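Local coordinates for nidogen-1 (Mus musculus, PDB 1GL4), which is a basement-membrane glycoprotein that associates tightly with laminin and also binds collagen IV and perlecan, here seen as its G2 fragment, at residues D121-I129 / P243-L251. Numbering follows the deposited sequence.
Sequences DGFKNGFSI and PALPSTQQL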
loop_
_atom_site.group_PDB
_atom_site.type_symbol
_atom_site.label_atom_id
_atom_site.label_comp_id
_atom_site.label_asym_id
_atom_site.label_seq_id
_atom_site.Cartn_x
_atom_site.Cartn_y
_atom_site.Cartn_z
ATOM N N ASP A 121 3.612 -20.362 1.249
ATOM C CA ASP A 121 3.218 -21.627 1.867
ATOM C C ASP A 121 1.717 -21.677 2.123
ATOM O O ASP A 121 0.918 -21.483 1.210
ATOM C CB ASP A 121 3.977 -21.834 3.185
ATOM C CG ASP A 121 5.472 -22.014 2.978
ATOM O OD1 ASP A 121 5.867 -22.972 2.277
ATOM O OD2 ASP A 121 6.255 -21.201 3.518
ATOM N N GLY A 122 1.335 -21.944 3.366
ATOM C CA GLY A 122 -0.079 -22.000 3.696
ATOM C C GLY A 122 -0.539 -20.784 4.480
ATOM O O GLY A 122 -1.143 -20.922 5.549
ATOM N N PHE A 123 -0.254 -19.589 3.962
ATOM C CA PHE A 123 -0.649 -18.356 4.638
ATOM C C PHE A 123 -1.425 -17.418 3.717
ATOM O O PHE A 123 -1.141 -17.334 2.523
ATOM C CB PHE A 123 0.590 -17.659 5.208
ATOM C CG PHE A 123 1.307 -18.484 6.240
ATOM C CD1 PHE A 123 2.066 -19.585 5.862
ATOM C CD2 PHE A 123 1.148 -18.215 7.595
ATOM C CE1 PHE A 123 2.651 -20.417 6.819
ATOM C CE2 PHE A 123 1.729 -19.038 8.562
ATOM C CZ PHE A 123 2.480 -20.143 8.170
ATOM N N LYS A 124 -2.403 -16.711 4.283
ATOM C CA LYS A 124 -3.250 -15.801 3.511
ATOM C C LYS A 124 -2.988 -14.325 3.814
ATOM O O LYS A 124 -2.705 -13.969 4.961
ATOM C CB LYS A 124 -4.723 -16.110 3.802
ATOM C CG LYS A 124 -5.104 -17.563 3.592
ATOM C CD LYS A 124 -6.592 -17.771 3.757
ATOM C CE LYS A 124 -7.007 -19.133 3.211
ATOM N NZ LYS A 124 -8.484 -19.245 3.121
ATOM N N ASN A 125 -3.087 -13.470 2.795
ATOM C CA ASN A 125 -2.887 -12.034 3.008
ATOM C C ASN A 125 -4.199 -11.414 3.483
ATOM O O ASN A 125 -5.208 -12.108 3.595
ATOM C CB ASN A 125 -2.394 -11.319 1.732
ATOM C CG ASN A 125 -3.320 -11.509 0.538
ATOM O OD1 ASN A 125 -4.532 -11.673 0.691
ATOM N ND2 ASN A 125 -2.745 -11.462 -0.670
ATOM N N GLY A 126 -4.182 -10.113 3.759
ATOM C CA GLY A 126 -5.371 -9.436 4.247
ATOM C C GLY A 126 -6.633 -9.552 3.408
ATOM O O GLY A 126 -7.739 -9.678 3.952
ATOM N N PHE A 127 -6.489 -9.498 2.087
ATOM C CA PHE A 127 -7.654 -9.590 1.215
ATOM C C PHE A 127 -8.277 -10.978 1.238
ATOM O O PHE A 127 -9.500 -11.111 1.249
ATOM C CB PHE A 127 -7.305 -9.225 -0.228
ATOM C CG PHE A 127 -8.517 -9.039 -1.093
ATOM C CD1 PHE A 127 -9.341 -7.929 -0.917
ATOM C CD2 PHE A 127 -8.876 -10.001 -2.031
ATOM C CE1 PHE A 127 -10.510 -7.780 -1.662
ATOM C CE2 PHE A 127 -10.045 -9.867 -2.784
ATOM C CZ PHE A 127 -10.863 -8.755 -2.598
ATOM N N SER A 128 -7.443 -12.014 1.244
ATOM C CA SER A 128 -7.958 -13.379 1.287
ATOM C C SER A 128 -8.776 -13.595 2.559
ATOM O O SER A 128 -9.825 -14.237 2.527
ATOM C CB SER A 128 -6.809 -14.394 1.223
ATOM O OG SER A 128 -6.242 -14.452 -0.086
ATOM N N ILE A 129 -8.311 -13.036 3.673
ATOM C CA ILE A 129 -9.014 -13.184 4.951
ATOM C C ILE A 129 -10.284 -12.333 5.106
ATOM O O ILE A 129 -11.307 -12.831 5.578
ATOM C CB ILE A 129 -8.072 -12.846 6.135
ATOM C CG1 ILE A 129 -6.915 -13.849 6.181
ATOM C CG2 ILE A 129 -8.852 -12.860 7.457
ATOM C CD1 ILE A 129 -5.792 -13.432 7.119
ATOM N N PRO A 243 -10.951 -25.169 7.818
ATOM C CA PRO A 243 -9.642 -25.083 8.475
ATOM C C PRO A 243 -9.438 -23.740 9.168
ATOM O O PRO A 243 -9.691 -22.689 8.582
ATOM C CB PRO A 243 -8.665 -25.285 7.321
ATOM C CG PRO A 243 -9.437 -26.147 6.372
ATOM C CD PRO A 243 -10.796 -25.503 6.393
ATOM N N ALA A 244 -8.974 -23.777 10.412
ATOM C CA ALA A 244 -8.746 -22.556 11.173
ATOM C C ALA A 244 -7.530 -21.785 10.667
ATOM O O ALA A 244 -6.544 -22.378 10.236
ATOM C CB ALA A 244 -8.566 -22.890 12.648
ATOM N N LEU A 245 -7.610 -20.460 10.717
ATOM C CA LEU A 245 -6.495 -19.614 10.292
ATOM C C LEU A 245 -5.365 -19.717 11.314
ATOM O O LEU A 245 -5.607 -20.012 12.486
ATOM C CB LEU A 245 -6.949 -18.157 10.183
ATOM C CG LEU A 245 -7.808 -17.783 8.973
ATOM C CD1 LEU A 245 -8.311 -16.359 9.120
ATOM C CD2 LEU A 245 -6.986 -17.939 7.701
ATOM N N PRO A 246 -4.117 -19.474 10.887
ATOM C CA PRO A 246 -2.987 -19.551 11.816
ATOM C C PRO A 246 -3.184 -18.544 12.944
ATOM O O PRO A 246 -3.721 -17.457 12.720
ATOM C CB PRO A 246 -1.788 -19.203 10.934
ATOM C CG PRO A 246 -2.221 -19.670 9.576
ATOM C CD PRO A 246 -3.651 -19.200 9.517
ATOM N N SER A 247 -2.760 -18.905 14.152
ATOM C CA SER A 247 -2.905 -18.008 15.290
ATOM C C SER A 247 -1.950 -16.819 15.178
ATOM O O SER A 247 -2.207 -15.755 15.740
ATOM C CB SER A 247 -2.672 -18.768 16.602
ATOM O OG SER A 247 -1.507 -19.570 16.536
ATOM N N THR A 248 -0.856 -17.003 14.443
ATOM C CA THR A 248 0.129 -15.943 14.246
ATOM C C THR A 248 0.746 -16.020 12.849
ATOM O O THR A 248 1.157 -17.093 12.405
ATOM C CB THR A 248 1.280 -16.037 15.270
ATOM O OG1 THR A 248 0.745 -16.021 16.598
ATOM C CG2 THR A 248 2.236 -14.856 15.103
ATOM N N GLN A 249 0.802 -14.883 12.157
ATOM C CA GLN A 249 1.406 -14.813 10.826
ATOM C C GLN A 249 2.431 -13.678 10.825
ATOM O O GLN A 249 2.257 -12.676 11.513
ATOM C CB GLN A 249 0.337 -14.564 9.751
ATOM C CG GLN A 249 -0.719 -15.675 9.656
ATOM C CD GLN A 249 -1.734 -15.442 8.550
ATOM O OE1 GLN A 249 -2.704 -16.192 8.412
ATOM N NE2 GLN A 249 -1.517 -14.406 7.755
ATOM N N GLN A 250 3.501 -13.834 10.055
ATOM C CA GLN A 250 4.535 -12.807 10.012
ATOM C C GLN A 250 4.573 -12.031 8.706
ATOM O O GLN A 250 4.642 -12.618 7.625
ATOM C CB GLN A 250 5.908 -13.435 10.273
ATOM C CG GLN A 250 7.076 -12.474 10.107
ATOM C CD GLN A 250 8.417 -13.141 10.354
ATOM O OE1 GLN A 250 9.374 -12.924 9.614
ATOM N NE2 GLN A 250 8.490 -13.954 11.398
ATOM N N LEU A 251 4.517 -10.706 8.815
ATOM C CA LEU A 251 4.576 -9.842 7.642
ATOM C C LEU A 251 6.007 -9.320 7.520
ATOM O O LEU A 251 6.536 -8.713 8.458
ATOM C CB LEU A 251 3.613 -8.654 7.782
ATOM C CG LEU A 251 3.498 -7.724 6.564
ATOM C CD1 LEU A 251 2.642 -8.400 5.498
ATOM C CD2 LEU A 251 2.858 -6.383 6.963
#
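F123, K124 and I129 pack against L245, P246 and Q249 where a loop running into helix 126-130 meets the approach to strand 248-261 and its first residues. This is a mostly apolar side-chain contact at the margin of the nidogen G2 beta-barrel, with one hydrogen bond from a side chain to the loop backbone. Q249 gives that bond from NE2 to K124 O, at 3.1 Å. The N-H points fairly straight at the oxygen (154°) and the donor NE2 lies in the plane of the K124 carbonyl, while K124 O is tilted somewhat from the plane of the Q249 amide. An extended chain beyond CG carries the amide from the strand to the loop backbone. On the way, Q249 CG lies in plane at the edge of the F123 ring, 3.8 Å from CD2. Ring and amide planes stand nearly perpendicular, 83° apart. P246 CG comes to the F123 ring obliquely, 4.1 Å from CE2.

L245 divides its two methyls. CD1 reaches I129 CG2 at 3.9 Å, and CD2 meets K124 CD at 4.0 Å, where the two side chains cross at about a right angle. The lysine thus contributes its aliphatic stem.

N125 is the N-cap of the helix. N125 OD1 accepts from S128 N at 3.0 Å. E119 accepts from N125 N and S128 OG, and N125 ND2 bonds to A117 O.

Beyond the two segments, Q249 pairs through its backbone with Y192 of strand 182-195, and its side chain touches I275 of strand 266-276. F123 also rests on P277, just past that strand, and I129 on F233, just past strand 221-232.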